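Local coordinates for hypothetical protein AF1432 (Archaeoglobus fulgidus, PDB 1YNB) that probably hydrolyses 2'-deoxyribonucleoside 5'-phosphates to deoxyribonucleosides and phosphate, as a metal-dependent, homodimeric HD-domain enzyme, at residues T23-W28 with L35-A40; A68-F73 with P111-V116; E117-D122 with L151-A156; L31-P36 with S136-Y141. One frame throughout, in Å; residues are numbered along the deposited sequence.

Contact 1: T23-W28 with L35-A40; sequences TPRSGW and LPESVA
Arg-25 and Glu-37 meet through two bent chains: Glu-37 CG takes the crowded position between its backbone N and carbonyl carbon (chi1 43°), and the Arg-25 chain turns at chi2 (-87°) and chi3. Arg-25 NE forms a salt bridge to Glu-37 OE1 over 2.9 Å. This oxygen lies in the guanidinium plane but is met from above the carboxylate plane, the planes 87° apart. Trp-28 NE1 donates from the indole edge to the anti lone pair of Glu-37 OE1, over 2.7 Å. A water that donates to OE1 also accepts from Arg-25 NH2. Along the backbones, Arg-25 N bonds to Glu-37 O and Val-39 N to Thr-23 O, flanking a beta bridge between Pro-24 and Ser-38, the N-cap of helix 39-56, whose OG also bonds to Glu-41 of the second subunit. Pro-36 CB packs on Trp-28 CB at 3.8 Å, and Thr-23 CG2 on Val-39 CG2 at 3.6 Å. Arg-25 and Glu-37 both touch His-42, part of a probable HD-type metal motif. Two N-H groups and a water on OE1, and Lys-21 of the second subunit in a salt bridge with OE2, probably hold the carboxylate against rotation beside what may be the metal site.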
loop_
_atom_site.group_PDB
_atom_site.type_symbol
_atom_site.label_atom_id
_atom_site.label_comp_id
_atom_site.label_asym_id
_atom_site.label_seq_id
_atom_site.Cartn_x
_atom_site.Cartn_y
_atom_site.Cartn_z
ATOM N N THR A 23 0.141 11.571 -10.328
ATOM C CA THR A 23 1.154 12.599 -10.542
ATOM C C THR A 23 2.417 12.154 -9.777
ATOM O O THR A 23 2.442 12.116 -8.547
ATOM C CB THR A 23 0.683 13.973 -9.966
ATOM O OG1 THR A 23 -0.523 14.384 -10.619
ATOM C CG2 THR A 23 1.743 15.018 -10.178
ATOM N N PRO A 24 3.491 11.795 -10.494
ATOM C CA PRO A 24 4.671 11.379 -9.735
ATOM C C PRO A 24 5.349 12.509 -8.972
ATOM O O PRO A 24 5.262 13.678 -9.378
ATOM C CB PRO A 24 5.615 10.807 -10.821
ATOM C CG PRO A 24 5.262 11.579 -12.000
ATOM C CD PRO A 24 3.725 11.732 -11.954
ATOM N N ARG A 25 6.005 12.155 -7.865
ATOM C CA ARG A 25 6.845 13.091 -7.124
ATOM C C ARG A 25 8.076 13.067 -8.076
ATOM O O ARG A 25 8.863 12.132 -8.071
ATOM C CB ARG A 25 7.135 12.518 -5.751
ATOM C CG ARG A 25 5.875 12.790 -4.826
ATOM C CD ARG A 25 6.052 14.209 -4.181
ATOM N NE ARG A 25 7.056 14.135 -3.135
ATOM C CZ ARG A 25 7.480 15.212 -2.457
ATOM N NH1 ARG A 25 6.959 16.397 -2.767
ATOM N NH2 ARG A 25 8.394 15.114 -1.512
ATOM N N SER A 26 8.195 14.133 -8.872
ATOM C CA SER A 26 9.186 14.208 -9.958
ATOM C C SER A 26 10.661 14.200 -9.708
ATOM O O SER A 26 11.417 13.770 -10.616
ATOM C CB SER A 26 8.870 15.420 -10.855
ATOM O OG SER A 26 9.044 16.619 -10.102
ATOM N N GLY A 27 11.077 14.702 -8.553
ATOM C CA GLY A 27 12.486 14.773 -8.185
ATOM C C GLY A 27 13.164 13.426 -8.201
ATOM O O GLY A 27 14.377 13.320 -8.474
ATOM N N TRP A 28 12.395 12.372 -7.911
ATOM C CA TRP A 28 12.964 11.031 -7.919
ATOM C C TRP A 28 13.263 10.421 -9.282
ATOM O O TRP A 28 14.108 9.531 -9.370
ATOM C CB TRP A 28 12.049 10.041 -7.245
ATOM C CG TRP A 28 11.586 10.469 -5.854
ATOM C CD1 TRP A 28 10.298 10.736 -5.489
ATOM C CD2 TRP A 28 12.399 10.664 -4.693
ATOM N NE1 TRP A 28 10.252 11.094 -4.147
ATOM C CE2 TRP A 28 11.534 11.057 -3.637
ATOM C CE3 TRP A 28 13.778 10.557 -4.431
ATOM C CZ2 TRP A 28 12.005 11.337 -2.361
ATOM C CZ3 TRP A 28 14.254 10.843 -3.158
ATOM C CH2 TRP A 28 13.362 11.229 -2.129
ATOM N N LEU A 35 9.068 3.813 -10.499
ATOM C CA LEU A 35 7.647 4.020 -10.151
ATOM C C LEU A 35 7.778 4.655 -8.809
ATOM O O LEU A 35 7.661 3.983 -7.779
ATOM C CB LEU A 35 6.944 2.681 -9.987
ATOM C CG LEU A 35 6.815 1.951 -11.318
ATOM C CD1 LEU A 35 6.399 0.486 -11.076
ATOM C CD2 LEU A 35 5.786 2.668 -12.152
ATOM N N PRO A 36 8.078 5.950 -8.790
ATOM C CA PRO A 36 8.232 6.600 -7.497
ATOM C C PRO A 36 6.882 6.884 -6.826
ATOM O O PRO A 36 5.849 6.775 -7.444
ATOM C CB PRO A 36 8.937 7.895 -7.860
ATOM C CG PRO A 36 8.308 8.227 -9.139
ATOM C CD PRO A 36 8.265 6.909 -9.895
ATOM N N GLU A 37 6.939 7.317 -5.569
ATOM C CA GLU A 37 5.708 7.694 -4.853
ATOM C C GLU A 37 4.963 8.763 -5.680
ATOM O O GLU A 37 5.568 9.519 -6.468
ATOM C CB GLU A 37 6.090 8.287 -3.488
ATOM C CG GLU A 37 7.272 9.264 -3.547
ATOM C CD GLU A 37 7.116 10.462 -2.594
ATOM O OE1 GLU A 37 7.932 11.403 -2.708
ATOM O OE2 GLU A 37 6.196 10.424 -1.727
ATOM N N SER A 38 3.649 8.859 -5.484
ATOM C CA SER A 38 2.824 9.846 -6.182
ATOM C C SER A 38 2.704 11.054 -5.216
ATOM O O SER A 38 3.033 10.949 -4.020
ATOM C CB SER A 38 1.412 9.283 -6.481
ATOM O OG SER A 38 0.726 8.997 -5.271
ATOM N N VAL A 39 2.261 12.181 -5.739
ATOM C CA VAL A 39 2.076 13.364 -4.877
ATOM C C VAL A 39 1.053 12.996 -3.769
ATOM O O VAL A 39 1.241 13.326 -2.598
ATOM C CB VAL A 39 1.583 14.535 -5.716
ATOM C CG1 VAL A 39 1.205 15.736 -4.777
ATOM C CG2 VAL A 39 2.707 14.968 -6.659
ATOM N N ALA A 40 -0.019 12.313 -4.152
ATOM C CA ALA A 40 -0.999 11.785 -3.177
ATOM C C ALA A 40 -0.338 11.012 -2.010
ATOM O O ALA A 40 -0.696 11.215 -0.830
ATOM C CB ALA A 40 -2.015 10.849 -3.911
HETATM O O HOH W 1 8.862 12.451 -0.467
#

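Contact 2: A68-F73 with P111-V116; sequences ATAALF and PDFSDV
Ala-70 and Phe-113 bring the backbones closest, their CA atoms 6.0 Å apart, where the helical segment 68-73 meets the irregular loop 111-116. The loop leads into helix 117-135 of the all-helical HD-domain fold, with Val-116 as N-cap, and a turn bond from Val-116 N to Phe-113 O curls it back on itself. Ala-70 CB sits over one face of the Phe-113 ring in a CH-pi contact, 3.9 Å from the centroid and 28° off the normal. It is displaced toward the CG side of the ring, and Pro-111 O lies above the opposite face. Thr-69 CG2 approaches Phe-113 CZ obliquely, and Phe-73 CD2 stands 4.5 Å from Phe-113 CE2. An alanine in place of Phe-113 would probably open a gap beside Thr-69 and Phe-73 and leave Ala-70 without its aromatic cover. Beyond the two segments, Phe-73 meets Phe-51 of the second subunit, while Asp-115 forms a salt bridge with Lys-66. Val-116 CG2, placed between its own backbone N and carbonyl carbon, completes the cluster by touching Ala-70 CB at 3.6 Å.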
loop_
_atom_site.group_PDB
_atom_site.type_symbol
_atom_site.label_atom_id
_atom_site.label_comp_id
_atom_site.label_asym_id
_atom_site.label_seq_id
_atom_site.Cartn_x
_atom_site.Cartn_y
_atom_site.Cartn_z
ATOM N N ALA A 68 -2.991 18.174 10.027
ATOM C CA ALA A 68 -3.026 17.054 9.084
ATOM C C ALA A 68 -3.839 17.432 7.863
ATOM O O ALA A 68 -3.416 17.217 6.722
ATOM C CB ALA A 68 -3.594 15.825 9.752
ATOM N N THR A 69 -5.006 18.045 8.079
ATOM C CA THR A 69 -5.843 18.432 6.960
ATOM C C THR A 69 -5.174 19.449 6.076
ATOM O O THR A 69 -5.233 19.371 4.849
ATOM C CB THR A 69 -7.212 18.998 7.469
ATOM O OG1 THR A 69 -7.804 18.037 8.329
ATOM C CG2 THR A 69 -8.131 19.282 6.326
ATOM N N ALA A 70 -4.516 20.424 6.690
ATOM C CA ALA A 70 -3.844 21.436 5.918
ATOM C C ALA A 70 -2.744 20.802 5.063
ATOM O O ALA A 70 -2.478 21.247 3.944
ATOM C CB ALA A 70 -3.221 22.487 6.874
ATOM N N ALA A 71 -2.095 19.786 5.603
ATOM C CA ALA A 71 -1.039 19.092 4.851
ATOM C C ALA A 71 -1.657 18.400 3.629
ATOM O O ALA A 71 -1.026 18.336 2.556
ATOM C CB ALA A 71 -0.359 18.047 5.742
ATOM N N LEU A 72 -2.873 17.871 3.767
ATOM C CA LEU A 72 -3.509 17.210 2.618
ATOM C C LEU A 72 -3.759 18.163 1.466
ATOM O O LEU A 72 -3.685 17.770 0.295
ATOM C CB LEU A 72 -4.831 16.582 3.019
ATOM C CG LEU A 72 -4.763 15.400 3.959
ATOM C CD1 LEU A 72 -6.197 15.061 4.434
ATOM C CD2 LEU A 72 -4.144 14.199 3.205
ATOM N N PHE A 73 -4.095 19.419 1.782
ATOM C CA PHE A 73 -4.356 20.435 0.761
ATOM C C PHE A 73 -3.111 21.165 0.269
ATOM O O PHE A 73 -3.186 21.989 -0.654
ATOM C CB PHE A 73 -5.343 21.480 1.310
ATOM C CG PHE A 73 -6.761 21.004 1.354
ATOM C CD1 PHE A 73 -7.594 21.163 0.236
ATOM C CD2 PHE A 73 -7.241 20.315 2.456
ATOM C CE1 PHE A 73 -8.900 20.625 0.230
ATOM C CE2 PHE A 73 -8.546 19.773 2.467
ATOM C CZ PHE A 73 -9.370 19.927 1.349
ATOM N N PRO A 111 -11.021 27.625 4.378
ATOM C CA PRO A 111 -10.592 27.629 5.779
ATOM C C PRO A 111 -9.176 28.177 5.862
ATOM O O PRO A 111 -8.400 28.073 4.903
ATOM C CB PRO A 111 -10.650 26.152 6.167
ATOM C CG PRO A 111 -11.699 25.595 5.242
ATOM C CD PRO A 111 -11.341 26.256 3.938
ATOM N N ASP A 112 -8.831 28.779 6.993
ATOM C CA ASP A 112 -7.485 29.301 7.121
ATOM C C ASP A 112 -6.606 28.355 7.901
ATOM O O ASP A 112 -6.912 27.956 9.039
ATOM C CB ASP A 112 -7.471 30.675 7.772
ATOM C CG ASP A 112 -6.948 31.733 6.831
ATOM O OD1 ASP A 112 -7.746 32.222 5.995
ATOM O OD2 ASP A 112 -5.737 32.050 6.914
ATOM N N PHE A 113 -5.514 27.979 7.255
ATOM C CA PHE A 113 -4.563 27.076 7.858
ATOM C C PHE A 113 -3.284 27.849 8.154
ATOM O O PHE A 113 -2.215 27.263 8.273
ATOM C CB PHE A 113 -4.261 25.907 6.912
ATOM C CG PHE A 113 -5.472 25.103 6.521
ATOM C CD1 PHE A 113 -6.282 24.521 7.489
ATOM C CD2 PHE A 113 -5.769 24.892 5.181
ATOM C CE1 PHE A 113 -7.372 23.733 7.133
ATOM C CE2 PHE A 113 -6.860 24.105 4.809
ATOM C CZ PHE A 113 -7.664 23.522 5.789
ATOM N N SER A 114 -3.394 29.170 8.274
ATOM C CA SER A 114 -2.222 29.978 8.582
ATOM C C SER A 114 -1.631 29.601 9.933
ATOM O O SER A 114 -0.421 29.661 10.116
ATOM C CB SER A 114 -2.570 31.469 8.553
ATOM O OG SER A 114 -2.419 31.975 7.233
ATOM N N ASP A 115 -2.467 29.173 10.866
ATOM C CA ASP A 115 -1.978 28.801 12.185
ATOM C C ASP A 115 -1.251 27.467 12.272
ATOM O O ASP A 115 -0.694 27.141 13.323
ATOM C CB ASP A 115 -3.118 28.786 13.197
ATOM C CG ASP A 115 -4.248 27.882 12.781
ATOM O OD1 ASP A 115 -4.503 27.810 11.564
ATOM O OD2 ASP A 115 -4.898 27.257 13.659
ATOM N N VAL A 116 -1.284 26.673 11.198
ATOM C CA VAL A 116 -0.602 25.381 11.216
ATOM C C VAL A 116 0.368 25.287 10.050
ATOM O O VAL A 116 0.929 24.218 9.783
ATOM C CB VAL A 116 -1.613 24.177 11.116
ATOM C CG1 VAL A 116 -2.458 24.072 12.368
ATOM C CG2 VAL A 116 -2.495 24.330 9.898
#

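Contact 3: E117-D122 with L151-A156; sequences EVYVSD and LKTDAA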
loop_
_atom_site.group_PDB
_atom_site.type_symbol
_atom_site.label_atom_id
_atom_site.label_comp_id
_atom_site.label_asym_id
_atom_site.label_seq_id
_atom_site.Cartn_x
_atom_site.Cartn_y
_atom_site.Cartn_z
ATOM N N GLU A 117 0.578 26.384 9.340
ATOM C CA GLU A 117 1.481 26.313 8.216
ATOM C C GLU A 117 2.875 25.869 8.601
ATOM O O GLU A 117 3.578 25.280 7.780
ATOM C CB GLU A 117 1.529 27.638 7.439
ATOM C CG GLU A 117 0.264 27.840 6.592
ATOM C CD GLU A 117 -0.234 26.521 5.936
ATOM O OE1 GLU A 117 0.433 25.974 5.024
ATOM O OE2 GLU A 117 -1.299 26.018 6.341
ATOM N N VAL A 118 3.295 26.134 9.833
ATOM C CA VAL A 118 4.636 25.692 10.194
ATOM C C VAL A 118 4.691 24.181 10.340
ATOM O O VAL A 118 5.686 23.576 9.973
ATOM C CB VAL A 118 5.167 26.359 11.477
ATOM C CG1 VAL A 118 6.480 25.759 11.862
ATOM C CG2 VAL A 118 5.397 27.840 11.212
ATOM N N TYR A 119 3.634 23.564 10.859
ATOM C CA TYR A 119 3.650 22.108 10.976
ATOM C C TYR A 119 3.573 21.477 9.578
ATOM O O TYR A 119 4.171 20.429 9.335
ATOM C CB TYR A 119 2.484 21.594 11.829
ATOM C CG TYR A 119 2.551 22.063 13.262
ATOM C CD1 TYR A 119 3.649 21.740 14.069
ATOM C CD2 TYR A 119 1.557 22.897 13.791
ATOM C CE1 TYR A 119 3.765 22.242 15.362
ATOM C CE2 TYR A 119 1.665 23.404 15.094
ATOM C CZ TYR A 119 2.777 23.074 15.869
ATOM O OH TYR A 119 2.932 23.605 17.128
ATOM N N VAL A 120 2.841 22.115 8.673
ATOM C CA VAL A 120 2.710 21.604 7.317
ATOM C C VAL A 120 4.061 21.687 6.626
ATOM O O VAL A 120 4.500 20.731 5.967
ATOM C CB VAL A 120 1.662 22.406 6.508
ATOM C CG1 VAL A 120 1.563 21.864 5.062
ATOM C CG2 VAL A 120 0.290 22.277 7.187
ATOM N N SER A 121 4.725 22.826 6.784
ATOM C CA SER A 121 6.026 23.048 6.160
ATOM C C SER A 121 7.063 22.032 6.641
ATOM O O SER A 121 7.778 21.452 5.822
ATOM C CB SER A 121 6.534 24.467 6.469
ATOM O OG SER A 121 7.719 24.740 5.734
ATOM N N ASP A 122 7.153 21.834 7.954
ATOM C CA ASP A 122 8.098 20.882 8.523
ATOM C C ASP A 122 7.732 19.440 8.108
ATOM O O ASP A 122 8.622 18.608 7.837
ATOM C CB ASP A 122 8.091 20.933 10.048
ATOM C CG ASP A 122 9.095 21.956 10.634
ATOM O OD1 ASP A 122 9.765 22.714 9.886
ATOM O OD2 ASP A 122 9.200 21.975 11.863
ATOM N N LEU A 151 14.500 22.471 9.233
ATOM C CA LEU A 151 13.198 22.337 9.863
ATOM C C LEU A 151 13.079 23.500 10.826
ATOM O O LEU A 151 14.097 24.022 11.277
ATOM C CB LEU A 151 13.120 21.014 10.617
ATOM C CG LEU A 151 13.232 19.796 9.674
ATOM C CD1 LEU A 151 13.505 18.538 10.478
ATOM C CD2 LEU A 151 11.960 19.664 8.838
ATOM N N LYS A 152 11.847 23.895 11.152
ATOM C CA LYS A 152 11.619 25.020 12.053
ATOM C C LYS A 152 11.245 24.609 13.465
ATOM O O LYS A 152 11.682 25.261 14.423
ATOM C CB LYS A 152 10.507 25.923 11.514
ATOM C CG LYS A 152 10.682 26.473 10.102
ATOM C CD LYS A 152 9.394 27.205 9.705
ATOM C CE LYS A 152 9.193 27.320 8.188
ATOM N NZ LYS A 152 7.749 27.575 7.811
ATOM N N THR A 153 10.453 23.550 13.621
ATOM C CA THR A 153 10.023 23.141 14.959
ATOM C C THR A 153 10.948 22.188 15.691
ATOM O O THR A 153 11.659 21.397 15.074
ATOM C CB THR A 153 8.605 22.521 14.952
ATOM O OG1 THR A 153 8.639 21.195 14.382
ATOM C CG2 THR A 153 7.668 23.390 14.140
ATOM N N ASP A 154 10.954 22.273 17.020
ATOM C CA ASP A 154 11.805 21.406 17.811
ATOM C C ASP A 154 11.361 19.956 17.670
ATOM O O ASP A 154 12.176 19.042 17.776
ATOM C CB ASP A 154 11.756 21.780 19.293
ATOM C CG ASP A 154 12.526 23.070 19.609
ATOM O OD1 ASP A 154 13.299 23.577 18.754
ATOM O OD2 ASP A 154 12.343 23.561 20.745
ATOM N N ALA A 155 10.059 19.745 17.488
ATOM C CA ALA A 155 9.540 18.389 17.357
ATOM C C ALA A 155 10.067 17.755 16.059
ATOM O O ALA A 155 10.454 16.591 16.043
ATOM C CB ALA A 155 8.011 18.411 17.332
ATOM N N ALA A 156 10.058 18.533 14.985
ATOM C CA ALA A 156 10.518 18.049 13.687
ATOM C C ALA A 156 12.038 17.798 13.789
ATOM O O ALA A 156 12.542 16.785 13.311
ATOM C CB ALA A 156 10.204 19.078 12.594
#
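Asp-122 and the turn 151-153 form the tightly bonded half of this contact, centred on one buried carboxylate that takes three hydrogen bonds. Lys-152 N reaches Asp-122 OD1 over 2.7 Å and nearly straight (171°), on the syn lone pair. Asp-122 OD2 accepts twice: from Thr-153 N, also syn, and from Thr-153 OG1 at 2.7 Å, nearly along the C-O axis. Thr-153 OG1 lies between its backbone N and carbonyl carbon (chi1 74°), where it also accepts from Ala-156 N over 3.1 Å. Thr-153 is thus the N-cap of helix 154-166, and Asp-122 of helix 117-135 in turn accepts from the capping hydroxyl. An alanine in place of Asp-122 would probably leave Lys-152 N, Thr-153 N and Thr-153 OG1 without this acceptor, the capping hydroxyl keeping its bond from Ala-156 N. Leu-53 of helix 39-56 covers Asp-122 and Ala-156. Packing stays close at Val-118, whose CG1 slides past Thr-153 CG2 at 3.5 Å. Toward solvent the fit is looser: Lys-152 extends across Val-118, its CD 3.9 Å from Val-118 CG1, and its NZ ends 3.5 Å from Ser-121 OG. That ammonium stays 5.7 Å from Asp-122 OD1, too far for a direct salt bridge, though the charges may still attract.

Contact 4: L31-P36 with S136-Y141; sequences LGIRLP and SQQVSY
Leu-31, Ile-33 and Val-139 carry the apolar part of this surface contact, in which two loops meet with CA atoms no closer than 7.3 Å, between Leu-31 and Val-139. Both Val-139 methyls make contact across the segments: CG1, anti to its backbone N (chi1 178°), stands 4.4 Å from Leu-31 CB, and CG2 lies 4.3 Å from Ile-33 CG1. Tyr-141 CD2 lies 4.2 Å from Leu-31 CG, which sits at the edge of the ring, near its plane. Polar atoms take part mainly as packing surfaces. Leu-31 O is 3.9 Å from Val-139 CG2 and about as far from CG1, and Gln-138 OE1 reaches Ile-33 CG2 at 4.2 Å. No hydrogen bond joins the segments. Backbone shape matters as well: Gly-32 has a positive phi (88°), a turn in which a side chain would press on the carbonyl oxygen of Leu-31. Around the contact, Leu-31 also touches Phe-145 and Ile-33 touches Tyr-135 of helix 117-135, whereas Gln-138 packs on Gly-32 of the third subunit. The result is a loosely packed loop-to-loop closure at the periphery of an all-helical HD-domain fold, joining the connection between helices 8-18 and 39-56 to the one that leaves helix 117-135.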
loop_
_atom_site.group_PDB
_atom_site.type_symbol
_atom_site.label_atom_id
_atom_site.label_comp_id
_atom_site.label_asym_id
_atom_site.label_seq_id
_atom_site.Cartn_x
_atom_site.Cartn_y
_atom_site.Cartn_z
ATOM N N LEU A 31 16.767 10.194 -10.606
ATOM C CA LEU A 31 17.638 9.263 -9.903
ATOM C C LEU A 31 17.453 7.855 -10.443
ATOM O O LEU A 31 18.101 6.925 -9.956
ATOM C CB LEU A 31 17.343 9.237 -8.412
ATOM C CG LEU A 31 18.013 10.277 -7.530
ATOM C CD1 LEU A 31 17.634 11.642 -8.026
ATOM C CD2 LEU A 31 17.591 10.079 -6.060
ATOM N N GLY A 32 16.542 7.705 -11.393
ATOM C CA GLY A 32 16.281 6.407 -12.018
ATOM C C GLY A 32 15.258 5.533 -11.321
ATOM O O GLY A 32 15.053 4.384 -11.700
ATOM N N ILE A 33 14.595 6.084 -10.306
ATOM C CA ILE A 33 13.545 5.355 -9.586
ATOM C C ILE A 33 12.351 5.330 -10.504
ATOM O O ILE A 33 11.747 6.345 -10.796
ATOM C CB ILE A 33 13.208 6.053 -8.244
ATOM C CG1 ILE A 33 14.431 5.987 -7.335
ATOM C CG2 ILE A 33 12.014 5.361 -7.581
ATOM C CD1 ILE A 33 14.466 7.041 -6.234
ATOM N N ARG A 34 12.005 4.145 -10.997
ATOM C CA ARG A 34 10.945 4.034 -11.987
ATOM C C ARG A 34 9.492 4.252 -11.654
ATOM O O ARG A 34 8.733 4.761 -12.478
ATOM C CB ARG A 34 11.071 2.688 -12.712
ATOM C CG ARG A 34 12.287 2.663 -13.595
ATOM C CD ARG A 34 12.056 3.596 -14.797
ATOM N NE ARG A 34 11.680 2.837 -16.000
ATOM C CZ ARG A 34 11.132 3.363 -17.094
ATOM N NH1 ARG A 34 10.845 4.661 -17.155
ATOM N NH2 ARG A 34 10.945 2.610 -18.171
ATOM N N LEU A 35 9.068 3.813 -10.499
ATOM C CA LEU A 35 7.647 4.020 -10.151
ATOM C C LEU A 35 7.778 4.655 -8.809
ATOM O O LEU A 35 7.661 3.983 -7.779
ATOM C CB LEU A 35 6.944 2.681 -9.987
ATOM C CG LEU A 35 6.815 1.951 -11.318
ATOM C CD1 LEU A 35 6.399 0.486 -11.076
ATOM C CD2 LEU A 35 5.786 2.668 -12.152
ATOM N N PRO A 36 8.078 5.950 -8.790
ATOM C CA PRO A 36 8.232 6.600 -7.497
ATOM C C PRO A 36 6.882 6.884 -6.826
ATOM O O PRO A 36 5.849 6.775 -7.444
ATOM C CB PRO A 36 8.937 7.895 -7.860
ATOM C CG PRO A 36 8.308 8.227 -9.139
ATOM C CD PRO A 36 8.265 6.909 -9.895
ATOM N N SER A 136 17.202 5.409 -0.396
ATOM C CA SER A 136 18.668 5.286 -0.398
ATOM C C SER A 136 19.108 3.832 -0.435
ATOM O O SER A 136 20.215 3.533 -0.890
ATOM C CB SER A 136 19.294 6.000 0.814
ATOM O OG SER A 136 19.115 5.261 2.015
ATOM N N GLN A 137 18.215 2.935 -0.019
ATOM C CA GLN A 137 18.507 1.495 -0.031
ATOM C C GLN A 137 18.526 0.946 -1.470
ATOM O O GLN A 137 19.071 -0.153 -1.703
ATOM C CB GLN A 137 17.466 0.746 0.809
ATOM C CG GLN A 137 17.071 1.489 2.114
ATOM C CD GLN A 137 18.248 1.735 3.058
ATOM O OE1 GLN A 137 18.498 2.875 3.473
ATOM N NE2 GLN A 137 18.963 0.668 3.418
ATOM N N GLN A 138 17.948 1.695 -2.419
ATOM C CA GLN A 138 17.888 1.344 -3.857
ATOM C C GLN A 138 18.902 2.143 -4.636
ATOM O O GLN A 138 19.610 1.613 -5.508
ATOM C CB GLN A 138 16.560 1.719 -4.487
ATOM C CG GLN A 138 15.397 0.812 -4.275
ATOM C CD GLN A 138 14.077 1.521 -4.676
ATOM O OE1 GLN A 138 13.890 1.971 -5.835
ATOM N NE2 GLN A 138 13.175 1.639 -3.715
ATOM N N VAL A 139 18.927 3.445 -4.361
ATOM C CA VAL A 139 19.839 4.359 -5.027
ATOM C C VAL A 139 20.472 5.219 -3.950
ATOM O O VAL A 139 19.800 6.044 -3.296
ATOM C CB VAL A 139 19.075 5.223 -6.033
ATOM C CG1 VAL A 139 20.027 6.208 -6.672
ATOM C CG2 VAL A 139 18.438 4.318 -7.115
ATOM N N SER A 140 21.769 5.012 -3.741
ATOM C CA SER A 140 22.475 5.706 -2.687
ATOM C C SER A 140 22.263 7.190 -2.615
ATOM O O SER A 140 22.105 7.723 -1.526
ATOM C CB SER A 140 23.982 5.442 -2.794
ATOM O OG SER A 140 24.207 4.072 -2.489
ATOM N N TYR A 141 22.273 7.838 -3.778
ATOM C CA TYR A 141 22.165 9.287 -3.855
ATOM C C TYR A 141 20.846 9.822 -3.274
ATOM O O TYR A 141 20.768 10.984 -2.896
ATOM C CB TYR A 141 22.302 9.743 -5.299
ATOM C CG TYR A 141 22.494 11.241 -5.431
ATOM C CD1 TYR A 141 23.749 11.817 -5.229
ATOM C CD2 TYR A 141 21.428 12.076 -5.774
ATOM C CE1 TYR A 141 23.943 13.197 -5.372
ATOM C CE2 TYR A 141 21.606 13.446 -5.920
ATOM C CZ TYR A 141 22.871 13.995 -5.719
ATOM O OH TYR A 141 23.071 15.346 -5.875
#

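In the fold
Contacts 1 and 4 share Leu-35 and Pro-36 and lie on one side of the chain's centre, their own centres about 12 Å apart. Contacts 2 and 3 lie about 13 Å apart and touch where Ala-70 packs on Val-120. Contact 1 is about 22 Å from both, centre to centre, across the chain's centre. Along the chain contact 1 closes first, then contact 2, then contact 3 opens; contact 4 spans contact 2 and alternates with contact 3. Helix 39-56 begins in contact 1 and helix 117-135 in contact 3. They supply His-42 and Asp-124 of the probable HD motif, metal-free here, whose His-74 and Asp-75 directly follow segment 68-73; contacts 1 and 2 also touch the second subunit.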